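Local coordinates for aspartate aminotransferase, mitochondrial (Trypanosoma brucei brucei, PDB 4W5K), which probably catalyses the reversible, pyridoxal phosphate-dependent transfer of an amino group from L-aspartate to 2-oxoglutarate, working as a homodimer, at residues Thr66-Val72 with Ala93-Thr97; Leu110-Phe114 with Leu270-Leu274. The protein carries 1 engineered substitution. The contacts are given in a common frame with arbitrary orientation. Residue numbers count along the deposited sequence, not the author numbering.

Contact 1 of 2, residues Thr66-Val72 with Ala93-Thr97; sequences TGIASFV and ASCQT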
# COMPACT_ATOMS: atom_id res chain seq x y z
N THR A 66 1.75 -6.04 -10.36
CA THR A 66 2.77 -6.86 -9.68
C THR A 66 4.08 -6.11 -9.44
O THR A 66 5.04 -6.68 -8.91
CB THR A 66 3.02 -8.13 -10.49
OG1 THR A 66 3.08 -7.78 -11.88
CG2 THR A 66 1.84 -9.09 -10.32
N GLY A 67 4.11 -4.84 -9.80
CA GLY A 67 5.23 -3.97 -9.48
C GLY A 67 6.07 -3.62 -10.68
O GLY A 67 5.87 -4.16 -11.79
N ILE A 68 6.99 -2.67 -10.49
CA ILE A 68 7.96 -2.35 -11.52
C ILE A 68 8.79 -3.60 -11.84
O ILE A 68 9.45 -4.16 -10.94
CB ILE A 68 8.89 -1.18 -11.09
CG1 ILE A 68 8.04 0.08 -10.81
CG2 ILE A 68 9.94 -0.93 -12.16
CD1 ILE A 68 8.88 1.30 -10.51
N ALA A 69 8.78 -4.03 -13.09
CA ALA A 69 9.35 -5.32 -13.48
C ALA A 69 10.85 -5.42 -13.17
O ALA A 69 11.32 -6.47 -12.70
CB ALA A 69 9.12 -5.58 -14.96
N SER A 70 11.60 -4.35 -13.43
CA SER A 70 13.04 -4.39 -13.17
C SER A 70 13.31 -4.49 -11.67
O SER A 70 14.26 -5.16 -11.25
CB SER A 70 13.74 -3.17 -13.75
OG SER A 70 13.30 -1.96 -13.15
N PHE A 71 12.50 -3.82 -10.87
CA PHE A 71 12.63 -3.93 -9.40
C PHE A 71 12.41 -5.38 -8.96
O PHE A 71 13.16 -5.93 -8.15
CB PHE A 71 11.63 -3.01 -8.69
CG PHE A 71 11.42 -3.34 -7.24
CD1 PHE A 71 12.35 -2.93 -6.28
CD2 PHE A 71 10.32 -4.08 -6.84
CE1 PHE A 71 12.15 -3.24 -4.93
CE2 PHE A 71 10.11 -4.40 -5.50
CZ PHE A 71 11.05 -3.99 -4.54
N VAL A 72 11.35 -5.99 -9.47
CA VAL A 72 11.05 -7.35 -9.04
C VAL A 72 12.19 -8.30 -9.42
O VAL A 72 12.58 -9.16 -8.63
CB VAL A 72 9.70 -7.85 -9.62
CG1 VAL A 72 9.48 -9.33 -9.26
CG2 VAL A 72 8.55 -6.98 -9.09
N ALA A 93 7.53 -17.43 -8.51
CA ALA A 93 6.50 -16.41 -8.69
C ALA A 93 6.76 -15.22 -7.76
O ALA A 93 6.88 -15.39 -6.56
CB ALA A 93 5.12 -17.02 -8.42
N SER A 94 6.84 -14.00 -8.31
CA SER A 94 7.26 -12.86 -7.51
C SER A 94 6.49 -11.60 -7.83
O SER A 94 6.01 -11.43 -8.96
CB SER A 94 8.76 -12.56 -7.70
OG SER A 94 9.58 -13.68 -7.34
N CYS A 95 6.41 -10.71 -6.84
CA CYS A 95 5.83 -9.39 -7.05
C CYS A 95 6.34 -8.37 -6.02
O CYS A 95 6.88 -8.71 -4.96
CB CYS A 95 4.28 -9.46 -6.97
SG CYS A 95 3.59 -9.83 -5.32
N GLN A 96 6.17 -7.11 -6.37
CA GLN A 96 6.41 -6.01 -5.46
C GLN A 96 5.29 -5.96 -4.43
O GLN A 96 4.14 -6.29 -4.75
CB GLN A 96 6.49 -4.70 -6.25
CG GLN A 96 6.62 -3.43 -5.41
CD GLN A 96 6.79 -2.17 -6.26
OE1 GLN A 96 7.08 -2.26 -7.45
NE2 GLN A 96 6.69 -1.02 -5.64
N THR A 97 5.61 -5.56 -3.20
CA THR A 97 4.62 -5.50 -2.13
C THR A 97 4.83 -4.26 -1.26
O THR A 97 5.85 -3.58 -1.36
CB THR A 97 4.71 -6.74 -1.22
OG1 THR A 97 6.05 -6.81 -0.71
CG2 THR A 97 4.38 -8.03 -2.00
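A turn at Thr66-Gly67 runs beside strand residues Cys95-Gln96, with CA-CA distances of 4.8 Å for Thr66-Cys95 and 4.7 Å for Gly67-Gln96. Gln96 N donates to Thr66 O at 2.8 Å in a nearly straight hydrogen bond. Gly67 has phi/psi of 108/170. A CB there would clash with Gln96 CB and with the carbonyl before it, so the position calls for glycine. Ile68 is the N-cap of the following helix. Ile68 N donates to Gln96 OE1 (3.1 Å), so the extended Gln96 side chain ties the residue before the helix to the strand. Phe71 CE2 packs on Gln96 CG at 3.6 Å. Val72 sets CG1 3.7 Å from Ser94 CB and CG2 3.6 Å from Gln96 N. Ser94 OG hydrogen-bonds to His258 of strand 255-260 and to Gln76 of helix 69-80. The contact thus joins the start of helix 69-80 to edge strand 92-97 of the large-domain sheet. Strand 255-260 pairs with that strand, helix 287-297 packs on Ile68, Phe71 and Gln96, and helix 264-282 touches Thr66 and Cys95.

Contact 2 of 2, residues Leu110-Phe114 with Leu270-Leu274; sequences LLNRF and LVSQL
Leu110, Leu270 and Gln273 bury the most surface here. Leu110 lies in the last part of helix 99-110. The chain then turns through Leu111-Phe114, with Arg113 N bonded to Leu110 O (2.9 Å) and Phe114 N to Leu111 O (3.0 Å). Residues 270-274 are one turn within helix 264-282, with Leu274 N bonded to Leu270 O at 2.8 Å. The nearest CA pairs are Leu110-Leu274 at 7.0 Å and Arg113-Leu270 at 7.7 Å. Leu110 points toward the helix with chi1 t and chi2 p. Its CD1 lies 3.7 Å from Gln273 CB. Its CD2 lies 3.7 Å from CD2 of Leu274 (m, t) and 4.3 Å from Leu270 CD2. The two segments meet side by side over the large-domain sheet of a fold-type I aminotransferase: Leu110, Phe114 and Leu270 also rest on Ile259 of strand 255-260. Leu270 is m, t. Its CD2 is 4.0 Å from Arg113 CB, and its CD1 is 4.1 Å from Phe114 CD1, with Phe114 at chi1 p. Gln273 is m, m with chi3 -51°; one of its two conformers is described. Its OE1 lies near the guanidinium plane of Arg113 (m, p, t, chi4 168°) and accepts from Arg113 NE (3.0 Å) and NH2 (3.1 Å). Arg113 NH1 donates to Asn112 OD1 at 3.2 Å.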
# COMPACT_ATOMS: atom_id res chain seq x y z
N LEU A 110 -2.40 -15.89 -0.28
CA LEU A 110 -2.16 -16.77 -1.42
C LEU A 110 -2.05 -18.26 -1.00
O LEU A 110 -2.21 -19.13 -1.84
CB LEU A 110 -0.87 -16.38 -2.15
CG LEU A 110 -0.67 -17.08 -3.49
CD1 LEU A 110 -1.75 -16.64 -4.49
CD2 LEU A 110 0.73 -16.79 -4.01
N LEU A 111 -1.82 -18.52 0.28
CA LEU A 111 -1.43 -19.88 0.68
C LEU A 111 -2.43 -20.96 0.28
O LEU A 111 -2.01 -22.09 -0.05
CB LEU A 111 -1.19 -19.97 2.20
CG LEU A 111 0.05 -19.19 2.67
CD1 LEU A 111 0.22 -19.28 4.16
CD2 LEU A 111 1.30 -19.71 1.98
N ASN A 112 -3.72 -20.64 0.26
CA ASN A 112 -4.68 -21.70 -0.03
C ASN A 112 -4.71 -22.10 -1.51
O ASN A 112 -5.36 -23.06 -1.86
CB ASN A 112 -6.10 -21.34 0.45
CG ASN A 112 -6.68 -20.13 -0.24
OD1 ASN A 112 -6.06 -19.52 -1.09
ND2 ASN A 112 -7.90 -19.78 0.13
N ARG A 113 -3.93 -21.41 -2.34
CA ARG A 113 -3.72 -21.83 -3.73
C ARG A 113 -2.77 -23.01 -3.83
O ARG A 113 -2.75 -23.70 -4.85
CB ARG A 113 -3.15 -20.67 -4.55
CG ARG A 113 -4.17 -19.73 -5.16
CD ARG A 113 -5.31 -19.34 -4.25
NE ARG A 113 -6.38 -18.78 -5.07
CZ ARG A 113 -7.63 -18.53 -4.68
NH1 ARG A 113 -8.03 -18.77 -3.44
NH2 ARG A 113 -8.50 -18.04 -5.56
N PHE A 114 -1.95 -23.26 -2.80
CA PHE A 114 -1.00 -24.34 -2.95
C PHE A 114 -0.70 -25.12 -1.66
O PHE A 114 0.04 -26.09 -1.71
CB PHE A 114 0.30 -23.82 -3.57
CG PHE A 114 1.03 -22.77 -2.75
CD1 PHE A 114 0.70 -21.42 -2.86
CD2 PHE A 114 2.08 -23.14 -1.91
CE1 PHE A 114 1.38 -20.44 -2.12
CE2 PHE A 114 2.79 -22.17 -1.16
CZ PHE A 114 2.44 -20.82 -1.27
N LEU A 270 0.51 -18.74 -10.29
CA LEU A 270 0.50 -18.04 -9.01
C LEU A 270 0.63 -16.51 -9.19
O LEU A 270 0.03 -15.75 -8.43
CB LEU A 270 1.62 -18.55 -8.07
CG LEU A 270 1.39 -19.92 -7.43
CD1 LEU A 270 2.46 -20.16 -6.34
CD2 LEU A 270 0.02 -20.02 -6.82
N VAL A 271 1.40 -16.05 -10.18
CA VAL A 271 1.52 -14.59 -10.37
C VAL A 271 0.15 -14.02 -10.77
O VAL A 271 -0.22 -12.95 -10.31
CB VAL A 271 2.60 -14.21 -11.42
CG1 VAL A 271 2.52 -12.72 -11.81
CG2 VAL A 271 4.00 -14.48 -10.86
N SER A 272 -0.61 -14.75 -11.58
CA SER A 272 -1.95 -14.29 -11.91
C SER A 272 -2.82 -14.21 -10.67
O SER A 272 -3.67 -13.31 -10.54
CB SER A 272 -2.61 -15.22 -12.93
OG SER A 272 -1.87 -15.20 -14.14
N GLN A 273 -2.65 -15.17 -9.77
CA GLN A 273 -3.45 -15.17 -8.55
C GLN A 273 -3.00 -14.06 -7.61
O GLN A 273 -3.81 -13.52 -6.86
CB GLN A 273 -3.38 -16.54 -7.85
CG GLN A 273 -4.16 -17.63 -8.57
CD GLN A 273 -5.66 -17.37 -8.62
OE1 GLN A 273 -6.31 -17.09 -7.60
NE2 GLN A 273 -6.22 -17.48 -9.83
N LEU A 274 -1.70 -13.71 -7.64
CA LEU A 274 -1.19 -12.57 -6.88
C LEU A 274 -1.88 -11.30 -7.36
O LEU A 274 -2.34 -10.49 -6.55
CB LEU A 274 0.34 -12.41 -7.02
CG LEU A 274 1.19 -13.43 -6.28
CD1 LEU A 274 2.65 -13.36 -6.71
CD2 LEU A 274 1.07 -13.19 -4.78

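How the contacts relate
The centres of the two contacts are 15 Å apart, and contact 1 closes before contact 2 opens along the chain. They touch where helix 264-282 lies against strand 92-97. Ala93 CB is 3.7 Å from Val271 CG2 and 3.8 Å from Leu270 CB, and Cys95 SG is 3.9 Å from Leu274 CD1. Leu270 and Leu274 therefore pack on this strand as well as on the 110-114 turn. Contact 1 is the one nearer the cofactor. The side chain of Phe71 is about 10 Å from a bound pyridoxal phosphate, and that of Gln96 about 8 Å from the side chain of cofactor-binding Arg253. Contact 2 lies away from the known binding sites.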